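Local coordinates for protein dihydrocoumarin hydrolase, AncDHCH1 (Pseudomonas sp., PDB 6C2C) that probably hydrolyses the lactone dihydrocoumarin with a two-zinc centre in a metallo-beta-lactamase fold, as an apparent ancestral relative of methyl-parathion hydrolase, at residues A[203-208]-A[227-232]; A[254-259]-A[287-292]. All coordinates share one frame; numbering follows the deposited sequence.

Interaction 1: residues A[203-208]-A[227-232]; sequences HGHTPG and LIHVAA. With ZN (zinc ion), chain D.
His205 and His229 reach toward each other from opposite directions and meet beside a zinc ion at the buried two-zinc centre, the probable active site. The ring contact is narrow: His205 CE1 lies 3.2 Å from His229 CE1, at the rim of the His229 ring and near its plane. The rings meet obliquely, planes at 48° and centroids 5.0 Å apart. His205 CG stands anti to the backbone N (chi1 180°), which carries the ring across the gap.

Metal coordination comes from one partner of the pair. His205 NE2 binds the zinc at 2.3 Å, alongside His119, His121 and Asp226; Asp226 also belongs to the second zinc site. Two waters complete the shell: water 1 is 1.9 Å from the zinc ion and water 2 is 2.2 Å from it. Water 2 lies in the plane of both imidazoles, at their edges. His229, not itself a zinc ligand, flanks the metal shell, its NE2 2.8 Å from the oxygen of water 2.

Hydrogen bonds from outside hold both sides. Asp245 OD1 pairs with His205 ND1 and fixes the rotation of the imidazole, a second-shell carboxylate behind a metal ligand. On the other segment, Gln234 OE1 is bonded to the backbone N of both His229 and Val230.

The 203-208 loop joins strands 197-201 and 210-216, with helix 145-151 packed on His203, Thr206 and Pro207; the 227-232 segment leads on into helix 231-234, with Val230 as N-cap.

Interaction 2: residues A[254-259]-A[287-292]; sequences ERKKAF and KGYRFV
The helical turn 254-259 runs beside strand segment 287-292, coming nearest at Phe259 and Tyr289, whose CA atoms are 7.3 Å apart. In the alpha-beta/beta-alpha fold of metallo-beta-lactamases this places helix 248-265 against the outermost strand of the seven-stranded mixed sheet, 288-293, which pairs antiparallel with 279-285.

Tyr289 carries the contact by laying its ring against the helix. Phe259 CB sits over the centre of that ring, 3.6 Å from its centroid and only 9° off the ring normal, a well-centred CH-pi contact. Beyond CB the phenyl ring swings aside: Phe259 CG is anti to the carbonyl carbon (chi1 -71°), and the ring presents its edge to the Tyr289 face in an offset edge-to-face pair, with planes at 65° and centroids 5.5 Å apart. The nearest ring atoms are Phe259 CD2 and Tyr289 CD2, at 3.7 Å. The helix backbone shares in the cover, since Phe259 O lies 3.7 Å from Tyr289 CE1. Arg255 CG rests over one face of the Phe259 ring, toward its rim, and the ring also meets Phe235, whose backbone is hydrogen-bonded to that of Tyr289. Ile282 of strand 279-285 touches both aromatic side chains, while Tyr289 also touches Ala260 and Ala263 farther along the helix.

On the exposed side, Lys256 crosses Tyr289 at about a right angle. A bend at its second torsion brings the aliphatic part of the chain to the phenol end, with CD at the ring edge near its plane. The ammonium stays farther off, Lys256 NZ being 4.0 Å from Tyr289 OH, whereas Lys256 CE comes to 3.3 Å from that same oxygen.

In the fold
From the N terminus, interaction 1 comes first: 203-208 meets 227-232 across the 18 intervening residues, mostly strand, closing a loop over 210-216 and 219-223 at the zinc site. Interaction 2 follows in series, its loop between 254-259 and 287-292 taking in the end of helix 248-265 and strands 268-270 and 279-285. Neither loop encloses or crosses the other. The contacts, with centres 12 Å apart, still touch: Leu227 O lies 2.7 Å from Arg255 NH2, a probable hydrogen bond, and Leu227 and Ile228 pack on Ala258 and Phe259. Helix 248-265 thus joins the metal-site loops to the outermost strand.

Interaction 1: residues A[203-208]-A[227-232]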
loop_
_atom_site.group_PDB
_atom_site.type_symbol
_atom_site.label_atom_id
_atom_site.label_comp_id
_atom_site.label_asym_id
_atom_site.label_seq_id
_atom_site.Cartn_x
_atom_site.Cartn_y
_atom_site.Cartn_z
ATOM N N HIS A 203 0.872 7.326 -12.870
ATOM C CA HIS A 203 1.736 8.380 -12.429
ATOM C C HIS A 203 1.055 9.622 -11.898
ATOM O O HIS A 203 0.112 10.023 -12.436
ATOM C CB HIS A 203 2.680 8.775 -13.561
ATOM C CG HIS A 203 3.444 7.628 -14.142
ATOM N ND1 HIS A 203 4.143 7.699 -15.319
ATOM C CD2 HIS A 203 3.651 6.389 -13.665
ATOM C CE1 HIS A 203 4.725 6.534 -15.540
ATOM N NE2 HIS A 203 4.449 5.726 -14.545
ATOM N N GLY A 204 1.607 10.180 -10.826
ATOM C CA GLY A 204 1.075 11.401 -10.263
ATOM C C GLY A 204 1.425 11.502 -8.808
ATOM O O GLY A 204 2.052 12.391 -8.434
ATOM N N HIS A 205 0.959 10.555 -8.020
ATOM C CA HIS A 205 1.293 10.535 -6.602
ATOM C C HIS A 205 2.828 10.616 -6.405
ATOM O O HIS A 205 3.301 11.234 -5.520
ATOM C CB HIS A 205 0.712 9.306 -5.937
ATOM C CG HIS A 205 1.016 9.203 -4.493
ATOM N ND1 HIS A 205 0.555 10.098 -3.567
ATOM C CD2 HIS A 205 1.740 8.302 -3.818
ATOM C CE1 HIS A 205 0.990 9.744 -2.386
ATOM N NE2 HIS A 205 1.724 8.672 -2.520
ATOM N N THR A 206 3.510 9.894 -7.285
ATOM C CA THR A 206 4.943 10.059 -7.507
ATOM C C THR A 206 5.167 9.970 -9.012
ATOM O O THR A 206 4.321 9.439 -9.725
ATOM C CB THR A 206 5.761 8.986 -6.776
ATOM O OG1 THR A 206 5.504 7.701 -7.381
ATOM C CG2 THR A 206 5.469 8.987 -5.273
ATOM N N PRO A 207 6.360 10.341 -9.500
ATOM C CA PRO A 207 6.609 10.324 -10.940
ATOM C C PRO A 207 6.454 8.965 -11.596
ATOM O O PRO A 207 6.081 8.895 -12.778
ATOM C CB PRO A 207 8.058 10.828 -11.033
ATOM C CG PRO A 207 8.219 11.720 -9.831
ATOM C CD PRO A 207 7.390 11.059 -8.723
ATOM N N GLY A 208 6.746 7.888 -10.847
ATOM C CA GLY A 208 6.614 6.529 -11.368
ATOM C C GLY A 208 5.583 5.692 -10.636
ATOM O O GLY A 208 5.701 4.459 -10.695
ATOM N N LEU A 227 -3.307 5.611 -4.857
ATOM C CA LEU A 227 -4.316 6.433 -5.536
ATOM C C LEU A 227 -5.360 6.975 -4.563
ATOM O O LEU A 227 -6.147 7.830 -4.953
ATOM C CB LEU A 227 -5.017 5.654 -6.647
ATOM C CG LEU A 227 -4.210 5.202 -7.858
ATOM C CD1 LEU A 227 -5.069 4.752 -9.046
ATOM C CD2 LEU A 227 -3.121 6.200 -8.303
ATOM N N ILE A 228 -5.410 6.500 -3.311
ATOM C CA ILE A 228 -6.337 7.056 -2.327
ATOM C C ILE A 228 -5.655 7.031 -0.963
ATOM O O ILE A 228 -4.846 6.144 -0.677
ATOM C CB ILE A 228 -7.672 6.288 -2.352
ATOM C CG1 ILE A 228 -8.710 6.858 -1.353
ATOM C CG2 ILE A 228 -7.423 4.841 -2.043
ATOM C CD1 ILE A 228 -10.191 6.717 -1.837
ATOM N N HIS A 229 -5.938 8.052 -0.118
ATOM C CA HIS A 229 -5.455 8.060 1.244
ATOM C C HIS A 229 -6.544 8.120 2.286
ATOM O O HIS A 229 -6.322 7.654 3.410
ATOM C CB HIS A 229 -4.515 9.245 1.537
ATOM C CG HIS A 229 -3.198 9.130 0.840
ATOM N ND1 HIS A 229 -3.068 9.358 -0.520
ATOM C CD2 HIS A 229 -1.972 8.782 1.301
ATOM C CE1 HIS A 229 -1.805 9.173 -0.855
ATOM N NE2 HIS A 229 -1.110 8.856 0.227
ATOM N N VAL A 230 -7.682 8.726 1.968
ATOM C CA VAL A 230 -8.705 9.028 2.978
ATOM C C VAL A 230 -10.030 8.615 2.352
ATOM O O VAL A 230 -10.699 9.411 1.675
ATOM C CB VAL A 230 -8.704 10.499 3.387
ATOM C CG1 VAL A 230 -9.713 10.665 4.522
ATOM C CG2 VAL A 230 -7.321 10.932 3.845
ATOM N N ALA A 231 -10.414 7.331 2.549
ATOM C CA ALA A 231 -11.664 6.834 1.987
ATOM C C ALA A 231 -12.850 7.752 2.301
ATOM O O ALA A 231 -13.675 8.003 1.413
ATOM C CB ALA A 231 -11.982 5.420 2.523
ATOM N N ALA A 232 -12.913 8.270 3.528
ATOM C CA ALA A 232 -14.096 9.018 3.977
ATOM C C ALA A 232 -14.250 10.369 3.285
ATOM O O ALA A 232 -15.299 10.994 3.461
ATOM C CB ALA A 232 -14.047 9.237 5.495
HETATM ZN ZN ZN D . 2.655 7.326 -0.870
HETATM O O HOH W 1 3.006 6.588 0.828
HETATM O O HOH W 2 1.732 8.972 0.319
#

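Interaction 2: residues A[254-259]-A[287-292]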
loop_
_atom_site.group_PDB
_atom_site.type_symbol
_atom_site.label_atom_id
_atom_site.label_comp_id
_atom_site.label_asym_id
_atom_site.label_seq_id
_atom_site.Cartn_x
_atom_site.Cartn_y
_atom_site.Cartn_z
ATOM N N GLU A 254 -5.500 10.323 -12.152
ATOM C CA GLU A 254 -5.299 8.865 -12.127
ATOM C C GLU A 254 -6.294 8.187 -11.194
ATOM O O GLU A 254 -6.771 7.070 -11.484
ATOM C CB GLU A 254 -3.847 8.542 -11.715
ATOM C CG GLU A 254 -2.885 8.918 -12.852
ATOM C CD GLU A 254 -3.056 8.069 -14.133
ATOM O OE1 GLU A 254 -3.681 6.973 -14.176
ATOM O OE2 GLU A 254 -2.527 8.516 -15.177
ATOM N N ARG A 255 -6.599 8.827 -10.062
ATOM C CA ARG A 255 -7.587 8.243 -9.152
ATOM C C ARG A 255 -8.957 8.181 -9.834
ATOM O O ARG A 255 -9.647 7.137 -9.802
ATOM C CB ARG A 255 -7.648 9.038 -7.848
ATOM C CG ARG A 255 -8.865 8.685 -6.986
ATOM C CD ARG A 255 -8.814 9.350 -5.632
ATOM N NE ARG A 255 -8.493 10.805 -5.685
ATOM C CZ ARG A 255 -7.274 11.314 -5.463
ATOM N NH1 ARG A 255 -7.117 12.646 -5.548
ATOM N NH2 ARG A 255 -6.192 10.529 -5.242
ATOM N N LYS A 256 -9.373 9.294 -10.451
ATOM C CA LYS A 256 -10.665 9.309 -11.160
ATOM C C LYS A 256 -10.730 8.217 -12.233
ATOM O O LYS A 256 -11.737 7.477 -12.334
ATOM C CB LYS A 256 -10.886 10.715 -11.755
ATOM C CG LYS A 256 -12.221 10.812 -12.515
ATOM C CD LYS A 256 -13.433 10.199 -11.697
ATOM C CE LYS A 256 -14.709 10.421 -12.480
ATOM N NZ LYS A 256 -14.333 10.337 -13.942
ATOM N N LYS A 257 -9.649 8.057 -13.007
ATOM C CA LYS A 257 -9.607 7.043 -14.059
ATOM C C LYS A 257 -9.765 5.638 -13.458
ATOM O O LYS A 257 -10.524 4.804 -13.955
ATOM C CB LYS A 257 -8.278 7.174 -14.792
ATOM C CG LYS A 257 -8.162 6.239 -15.901
ATOM C CD LYS A 257 -6.926 6.502 -16.767
ATOM C CE LYS A 257 -7.031 5.647 -18.035
ATOM N NZ LYS A 257 -7.723 4.291 -17.816
ATOM N N ALA A 258 -9.027 5.375 -12.373
ATOM C CA ALA A 258 -9.063 4.054 -11.737
ATOM C C ALA A 258 -10.436 3.754 -11.146
ATOM O O ALA A 258 -10.918 2.628 -11.256
ATOM C CB ALA A 258 -7.991 3.991 -10.628
ATOM N N PHE A 259 -11.048 4.733 -10.482
ATOM C CA PHE A 259 -12.388 4.509 -9.916
ATOM C C PHE A 259 -13.406 4.290 -11.020
ATOM O O PHE A 259 -14.229 3.365 -10.948
ATOM C CB PHE A 259 -12.823 5.696 -9.037
ATOM C CG PHE A 259 -12.065 5.826 -7.709
ATOM C CD1 PHE A 259 -11.081 4.888 -7.371
ATOM C CD2 PHE A 259 -12.296 6.916 -6.854
ATOM C CE1 PHE A 259 -10.358 4.975 -6.147
ATOM C CE2 PHE A 259 -11.589 7.016 -5.635
ATOM C CZ PHE A 259 -10.617 6.020 -5.314
ATOM N N LYS A 287 -22.105 11.718 -7.992
ATOM C CA LYS A 287 -20.903 12.352 -8.506
ATOM C C LYS A 287 -19.637 11.650 -8.039
ATOM O O LYS A 287 -18.561 11.955 -8.555
ATOM C CB LYS A 287 -20.885 13.834 -8.103
ATOM C CG LYS A 287 -22.084 14.623 -8.658
ATOM C CD LYS A 287 -22.160 16.064 -8.133
ATOM C CE LYS A 287 -21.795 17.098 -9.203
ATOM N NZ LYS A 287 -20.966 18.217 -8.643
ATOM N N GLY A 288 -19.760 10.685 -7.120
ATOM C CA GLY A 288 -18.623 10.006 -6.534
ATOM C C GLY A 288 -18.753 8.495 -6.655
ATOM O O GLY A 288 -19.312 7.972 -7.620
ATOM N N TYR A 289 -18.209 7.802 -5.649
ATOM C CA TYR A 289 -18.070 6.343 -5.651
ATOM C C TYR A 289 -18.360 5.796 -4.265
ATOM O O TYR A 289 -18.203 6.471 -3.251
ATOM C CB TYR A 289 -16.641 5.909 -6.115
ATOM C CG TYR A 289 -16.413 6.315 -7.551
ATOM C CD1 TYR A 289 -16.844 5.507 -8.590
ATOM C CD2 TYR A 289 -15.845 7.567 -7.858
ATOM C CE1 TYR A 289 -16.696 5.904 -9.945
ATOM C CE2 TYR A 289 -15.681 7.973 -9.200
ATOM C CZ TYR A 289 -16.126 7.166 -10.230
ATOM O OH TYR A 289 -15.967 7.563 -11.557
ATOM N N ARG A 290 -18.735 4.538 -4.248
ATOM C CA ARG A 290 -18.996 3.817 -3.035
ATOM C C ARG A 290 -18.071 2.594 -2.997
ATOM O O ARG A 290 -18.016 1.915 -3.951
ATOM C CB ARG A 290 -20.451 3.369 -2.996
ATOM C CG ARG A 290 -20.855 2.497 -1.846
ATOM C CD ARG A 290 -22.357 2.464 -1.583
ATOM N NE ARG A 290 -22.803 1.145 -1.154
ATOM C CZ ARG A 290 -24.070 0.791 -0.969
ATOM N NH1 ARG A 290 -24.376 -0.445 -0.622
ATOM N NH2 ARG A 290 -25.020 1.674 -1.171
ATOM N N PHE A 291 -17.351 2.382 -1.898
ATOM C CA PHE A 291 -16.518 1.188 -1.734
ATOM C C PHE A 291 -17.346 0.078 -1.092
ATOM O O PHE A 291 -18.108 0.326 -0.146
ATOM C CB PHE A 291 -15.304 1.536 -0.884
ATOM C CG PHE A 291 -14.327 0.428 -0.720
ATOM C CD1 PHE A 291 -13.574 -0.053 -1.773
ATOM C CD2 PHE A 291 -14.126 -0.090 0.542
ATOM C CE1 PHE A 291 -12.624 -1.095 -1.538
ATOM C CE2 PHE A 291 -13.197 -1.101 0.782
ATOM C CZ PHE A 291 -12.422 -1.584 -0.268
ATOM N N VAL A 292 -17.205 -1.122 -1.627
ATOM C CA VAL A 292 -17.907 -2.304 -1.127
ATOM C C VAL A 292 -16.851 -3.327 -0.703
ATOM O O VAL A 292 -16.316 -4.059 -1.537
ATOM C CB VAL A 292 -18.822 -2.889 -2.212
ATOM C CG1 VAL A 292 -19.589 -4.094 -1.691
ATOM C CG2 VAL A 292 -19.780 -1.775 -2.778
#